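Local atomic coordinates of solute-binding periplasmic protein of iron/siderophore ABC transporter (Yersinia pestis, PDB entry 6B2Y), a protein that probably binds chelated iron in the periplasm and delivers it to an ABC transporter of the inner membrane for iron uptake. Residues Gly237-Asn249 with Asn339-Tyr351. Residues are numbered along the deposited sequence; the frame is centred on the assembly and turned at random.
Sequences GNMGDFIDQAGGN and NVLAIQSFAKWFY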
loop_
_atom_site.group_PDB
_atom_site.type_symbol
_atom_site.label_atom_id
_atom_site.label_comp_id
_atom_site.label_asym_id
_atom_site.label_seq_id
_atom_site.Cartn_x
_atom_site.Cartn_y
_atom_site.Cartn_z
ATOM N N GLY A 237 -4.380 -11.494 6.826
ATOM C CA GLY A 237 -4.745 -10.266 6.162
ATOM C C GLY A 237 -3.501 -9.519 5.726
ATOM O O GLY A 237 -2.419 -10.096 5.646
ATOM N N ASN A 238 -3.686 -8.230 5.444
ATOM C CA ASN A 238 -2.648 -7.382 4.857
ATOM C C ASN A 238 -1.883 -8.121 3.762
ATOM O O ASN A 238 -2.506 -8.780 2.929
ATOM C CB ASN A 238 -1.728 -6.867 5.950
ATOM C CG ASN A 238 -0.903 -5.663 5.493
ATOM O OD1 ASN A 238 0.291 -5.794 5.260
ATOM N ND2 ASN A 238 -1.544 -4.506 5.337
ATOM N N MET A 239 -0.539 -8.034 3.744
ATOM C CA MET A 239 0.200 -8.630 2.646
ATOM C C MET A 239 0.096 -10.148 2.645
ATOM O O MET A 239 0.359 -10.765 1.608
ATOM C CB MET A 239 1.669 -8.182 2.705
ATOM C CG MET A 239 1.857 -6.707 2.402
ATOM S SD MET A 239 3.314 -6.520 1.367
ATOM C CE MET A 239 3.668 -4.756 1.401
ATOM N N GLY A 240 -0.301 -10.752 3.773
ATOM C CA GLY A 240 -0.678 -12.157 3.762
ATOM C C GLY A 240 -1.714 -12.468 2.700
ATOM O O GLY A 240 -1.660 -13.518 2.052
ATOM N N ASP A 241 -2.673 -11.553 2.498
ATOM C CA ASP A 241 -3.655 -11.730 1.430
ATOM C C ASP A 241 -2.981 -11.836 0.066
ATOM O O ASP A 241 -3.438 -12.588 -0.808
ATOM C CB ASP A 241 -4.652 -10.558 1.428
ATOM C CG ASP A 241 -5.713 -10.683 2.508
ATOM O OD1 ASP A 241 -5.692 -11.686 3.261
ATOM O OD2 ASP A 241 -6.582 -9.782 2.594
ATOM N N PHE A 242 -1.923 -11.051 -0.162
ATOM C CA PHE A 242 -1.249 -11.107 -1.461
ATOM C C PHE A 242 -0.509 -12.419 -1.635
ATOM O O PHE A 242 -0.465 -12.971 -2.744
ATOM C CB PHE A 242 -0.254 -9.953 -1.620
ATOM C CG PHE A 242 -0.814 -8.601 -1.264
ATOM C CD1 PHE A 242 -2.168 -8.326 -1.391
ATOM C CD2 PHE A 242 0.042 -7.589 -0.830
ATOM C CE1 PHE A 242 -2.668 -7.069 -1.060
ATOM C CE2 PHE A 242 -0.450 -6.346 -0.503
ATOM C CZ PHE A 242 -1.797 -6.091 -0.608
ATOM N N ILE A 243 0.122 -12.900 -0.565
ATOM C CA ILE A 243 0.767 -14.209 -0.613
ATOM C C ILE A 243 -0.241 -15.286 -1.004
ATOM O O ILE A 243 0.011 -16.089 -1.917
ATOM C CB ILE A 243 1.431 -14.520 0.736
ATOM C CG1 ILE A 243 2.611 -13.570 0.947
ATOM C CG2 ILE A 243 1.906 -15.975 0.795
ATOM C CD1 ILE A 243 3.192 -13.653 2.352
ATOM N N ASP A 244 -1.396 -15.302 -0.326
ATOM C CA ASP A 244 -2.460 -16.266 -0.621
ATOM C C ASP A 244 -2.853 -16.222 -2.095
ATOM O O ASP A 244 -2.876 -17.257 -2.773
ATOM C CB ASP A 244 -3.702 -16.000 0.251
ATOM C CG ASP A 244 -3.454 -16.191 1.747
ATOM O OD1 ASP A 244 -2.369 -16.653 2.155
ATOM O OD2 ASP A 244 -4.366 -15.861 2.543
ATOM N N GLN A 245 -3.194 -15.032 -2.606
ATOM C CA GLN A 245 -3.669 -14.940 -3.982
ATOM C C GLN A 245 -2.586 -15.318 -4.977
ATOM O O GLN A 245 -2.889 -15.810 -6.071
ATOM C CB GLN A 245 -4.168 -13.525 -4.288
ATOM C CG GLN A 245 -5.444 -13.154 -3.552
ATOM C CD GLN A 245 -5.876 -11.720 -3.837
ATOM O OE1 GLN A 245 -6.739 -11.483 -4.677
ATOM N NE2 GLN A 245 -5.282 -10.766 -3.127
ATOM N N ALA A 246 -1.322 -15.088 -4.624
ATOM C CA ALA A 246 -0.219 -15.425 -5.508
ATOM C C ALA A 246 0.176 -16.884 -5.388
ATOM O O ALA A 246 1.168 -17.294 -5.995
ATOM C CB ALA A 246 0.993 -14.523 -5.221
ATOM N N GLY A 247 -0.573 -17.672 -4.619
ATOM C CA GLY A 247 -0.300 -19.091 -4.543
ATOM C C GLY A 247 0.817 -19.501 -3.612
ATOM O O GLY A 247 1.363 -20.601 -3.764
ATOM N N GLY A 248 1.187 -18.652 -2.658
ATOM C CA GLY A 248 2.151 -19.014 -1.647
ATOM C C GLY A 248 1.484 -19.442 -0.354
ATOM O O GLY A 248 0.280 -19.274 -0.149
ATOM N N ASN A 249 2.307 -19.970 0.544
ATOM C CA ASN A 249 1.870 -20.394 1.870
ATOM C C ASN A 249 2.566 -19.505 2.904
ATOM O O ASN A 249 3.739 -19.714 3.218
ATOM C CB ASN A 249 2.182 -21.879 2.074
ATOM C CG ASN A 249 2.074 -22.312 3.521
ATOM O OD1 ASN A 249 1.292 -21.756 4.297
ATOM N ND2 ASN A 249 2.854 -23.334 3.894
ATOM N N ASN A 339 -2.185 -2.206 -4.899
ATOM C CA ASN A 339 -1.560 -3.438 -4.425
ATOM C C ASN A 339 -1.622 -4.584 -5.426
ATOM O O ASN A 339 -0.939 -5.592 -5.214
ATOM C CB ASN A 339 -2.168 -3.857 -3.073
ATOM C CG ASN A 339 -3.660 -4.213 -3.160
ATOM O OD1 ASN A 339 -4.095 -4.878 -4.093
ATOM N ND2 ASN A 339 -4.436 -3.790 -2.158
ATOM N N VAL A 340 -2.424 -4.474 -6.494
ATOM C CA VAL A 340 -2.407 -5.520 -7.518
ATOM C C VAL A 340 -0.997 -5.685 -8.079
ATOM O O VAL A 340 -0.616 -6.780 -8.521
ATOM C CB VAL A 340 -3.448 -5.228 -8.623
ATOM C CG1 VAL A 340 -3.239 -3.861 -9.259
ATOM C CG2 VAL A 340 -3.457 -6.344 -9.706
ATOM N N LEU A 341 -0.189 -4.619 -8.060
ATOM C CA LEU A 341 1.182 -4.762 -8.537
ATOM C C LEU A 341 2.004 -5.659 -7.628
ATOM O O LEU A 341 2.903 -6.368 -8.099
ATOM C CB LEU A 341 1.843 -3.391 -8.667
ATOM C CG LEU A 341 1.117 -2.477 -9.651
ATOM C CD1 LEU A 341 1.592 -1.033 -9.504
ATOM C CD2 LEU A 341 1.306 -2.961 -11.068
ATOM N N ALA A 342 1.721 -5.655 -6.325
ATOM C CA ALA A 342 2.410 -6.583 -5.439
ATOM C C ALA A 342 1.912 -8.009 -5.640
ATOM O O ALA A 342 2.699 -8.965 -5.597
ATOM C CB ALA A 342 2.229 -6.155 -3.981
ATOM N N ILE A 343 0.606 -8.180 -5.850
ATOM C CA ILE A 343 0.082 -9.526 -6.076
ATOM C C ILE A 343 0.731 -10.158 -7.298
ATOM O O ILE A 343 1.154 -11.328 -7.265
ATOM C CB ILE A 343 -1.445 -9.483 -6.209
ATOM C CG1 ILE A 343 -2.078 -9.056 -4.880
ATOM C CG2 ILE A 343 -1.974 -10.831 -6.661
ATOM C CD1 ILE A 343 -3.549 -8.641 -5.074
ATOM N N GLN A 344 0.854 -9.386 -8.377
ATOM C CA GLN A 344 1.453 -9.900 -9.608
ATOM C C GLN A 344 2.940 -10.168 -9.422
ATOM O O GLN A 344 3.460 -11.180 -9.916
ATOM C CB GLN A 344 1.229 -8.922 -10.762
ATOM C CG GLN A 344 -0.198 -8.867 -11.279
ATOM C CD GLN A 344 -0.305 -8.038 -12.541
ATOM O OE1 GLN A 344 0.641 -7.340 -12.925
ATOM N NE2 GLN A 344 -1.442 -8.102 -13.189
ATOM N N SER A 345 3.644 -9.276 -8.718
ATOM C CA SER A 345 5.072 -9.489 -8.482
ATOM C C SER A 345 5.310 -10.736 -7.635
ATOM O O SER A 345 6.202 -11.538 -7.939
ATOM C CB SER A 345 5.691 -8.264 -7.804
ATOM O OG SER A 345 5.821 -7.196 -8.723
ATOM N N PHE A 346 4.519 -10.922 -6.570
ATOM C CA PHE A 346 4.642 -12.135 -5.762
ATOM C C PHE A 346 4.461 -13.381 -6.621
ATOM O O PHE A 346 5.257 -14.326 -6.543
ATOM C CB PHE A 346 3.611 -12.152 -4.630
ATOM C CG PHE A 346 3.906 -11.201 -3.508
ATOM C CD1 PHE A 346 4.860 -10.191 -3.660
ATOM C CD2 PHE A 346 3.219 -11.293 -2.313
ATOM C CE1 PHE A 346 5.117 -9.312 -2.630
ATOM C CE2 PHE A 346 3.459 -10.412 -1.280
ATOM C CZ PHE A 346 4.436 -9.413 -1.438
ATOM N N ALA A 347 3.397 -13.407 -7.421
ATOM C CA ALA A 347 3.087 -14.590 -8.221
ATOM C C ALA A 347 4.216 -14.911 -9.191
ATOM O O ALA A 347 4.604 -16.077 -9.347
ATOM C CB ALA A 347 1.786 -14.373 -8.985
ATOM N N LYS A 348 4.746 -13.889 -9.854
ATOM C CA LYS A 348 5.825 -14.105 -10.816
ATOM C C LYS A 348 7.085 -14.617 -10.129
ATOM O O LYS A 348 7.831 -15.418 -10.709
ATOM C CB LYS A 348 6.100 -12.812 -11.585
ATOM C CG LYS A 348 6.898 -12.991 -12.876
ATOM C CD LYS A 348 7.163 -11.658 -13.542
ATOM C CE LYS A 348 8.106 -11.808 -14.723
ATOM N NZ LYS A 348 7.434 -12.421 -15.901
ATOM N N TRP A 349 7.367 -14.145 -8.908
ATOM C CA TRP A 349 8.485 -14.697 -8.150
ATOM C C TRP A 349 8.232 -16.149 -7.761
ATOM O O TRP A 349 9.142 -16.985 -7.850
ATOM C CB TRP A 349 8.747 -13.883 -6.888
ATOM C CG TRP A 349 9.169 -12.475 -7.128
ATOM C CD1 TRP A 349 9.813 -11.978 -8.224
ATOM C CD2 TRP A 349 8.987 -11.371 -6.229
ATOM N NE1 TRP A 349 10.037 -10.622 -8.067
ATOM C CE2 TRP A 349 9.548 -10.232 -6.847
ATOM C CE3 TRP A 349 8.406 -11.238 -4.965
ATOM C CZ2 TRP A 349 9.534 -8.977 -6.245
ATOM C CZ3 TRP A 349 8.399 -9.992 -4.364
ATOM C CH2 TRP A 349 8.961 -8.878 -5.003
ATOM N N PHE A 350 7.002 -16.466 -7.322
ATOM C CA PHE A 350 6.720 -17.798 -6.795
ATOM C C PHE A 350 6.728 -18.836 -7.902
ATOM O O PHE A 350 7.132 -19.982 -7.682
ATOM C CB PHE A 350 5.351 -17.845 -6.092
ATOM C CG PHE A 350 5.211 -16.925 -4.895
ATOM C CD1 PHE A 350 6.299 -16.236 -4.365
ATOM C CD2 PHE A 350 3.963 -16.754 -4.299
ATOM C CE1 PHE A 350 6.144 -15.389 -3.275
ATOM C CE2 PHE A 350 3.798 -15.918 -3.202
ATOM C CZ PHE A 350 4.890 -15.226 -2.693
ATOM N N TYR A 351 6.223 -18.477 -9.078
ATOM C CA TYR A 351 6.081 -19.404 -10.202
ATOM C C TYR A 351 6.610 -18.727 -11.457
ATOM O O TYR A 351 5.837 -18.310 -12.327
ATOM C CB TYR A 351 4.621 -19.836 -10.363
ATOM C CG TYR A 351 4.032 -20.440 -9.106
ATOM C CD1 TYR A 351 4.233 -21.779 -8.789
ATOM C CD2 TYR A 351 3.263 -19.674 -8.232
ATOM C CE1 TYR A 351 3.711 -22.332 -7.645
ATOM C CE2 TYR A 351 2.725 -20.228 -7.077
ATOM C CZ TYR A 351 2.937 -21.567 -6.796
ATOM O OH TYR A 351 2.416 -22.144 -5.658
#
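Phe242 of helix 239-245 and Ala246, just past its end, carry most of the packing of this segment against helix 340-350. Asn339, Ala342 and Ile343 all approach the Phe242 ring obliquely from one side of its plane, with Phe242 CZ 3.3 Å from Asn339 CB and CD1 3.6 Å from Ile343 CG1; Asn238 O lies over the centre of the other face. Ile343 sets CG1 beside its own backbone N (chi1 -66°), which carries CD1 to 3.4 Å from Gln245 NE2. The edge of the Phe346 ring faces Ile243 N, and its CE2 also touches Phe242 CB, obliquely, and Ile243 CG1. Met239 SD makes an oblique Met-aromatic contact near Phe346 CZ. Where the segments are nearest, Ala246 and Ala347 meet methyl to methyl, and Ala246 CB also touches Phe346 CB and Phe350 CE2; the helix axes approach to 8.6 Å and cross at -47°.

A Schellman motif ends the helix around Ala246: Gly247, at positive phi, is C', and Gly248 N and Gly247 N bond Ile243 O and Asp244 O. Tyr351 OH donates a 2.7 Å hydrogen bond to Gly247 O, tilted 28° from the carbonyl plane. Ala246 O, buried without a polar partner, instead faces the edges of the Phe350 and Tyr351 rings.

Farther out, Tyr196 bonds Asn339 OD1. The arrangement is helix-helix packing beside the C-terminal lobe's mixed sheet, consistent with the bilobal fold of siderophore-binding periplasmic proteins.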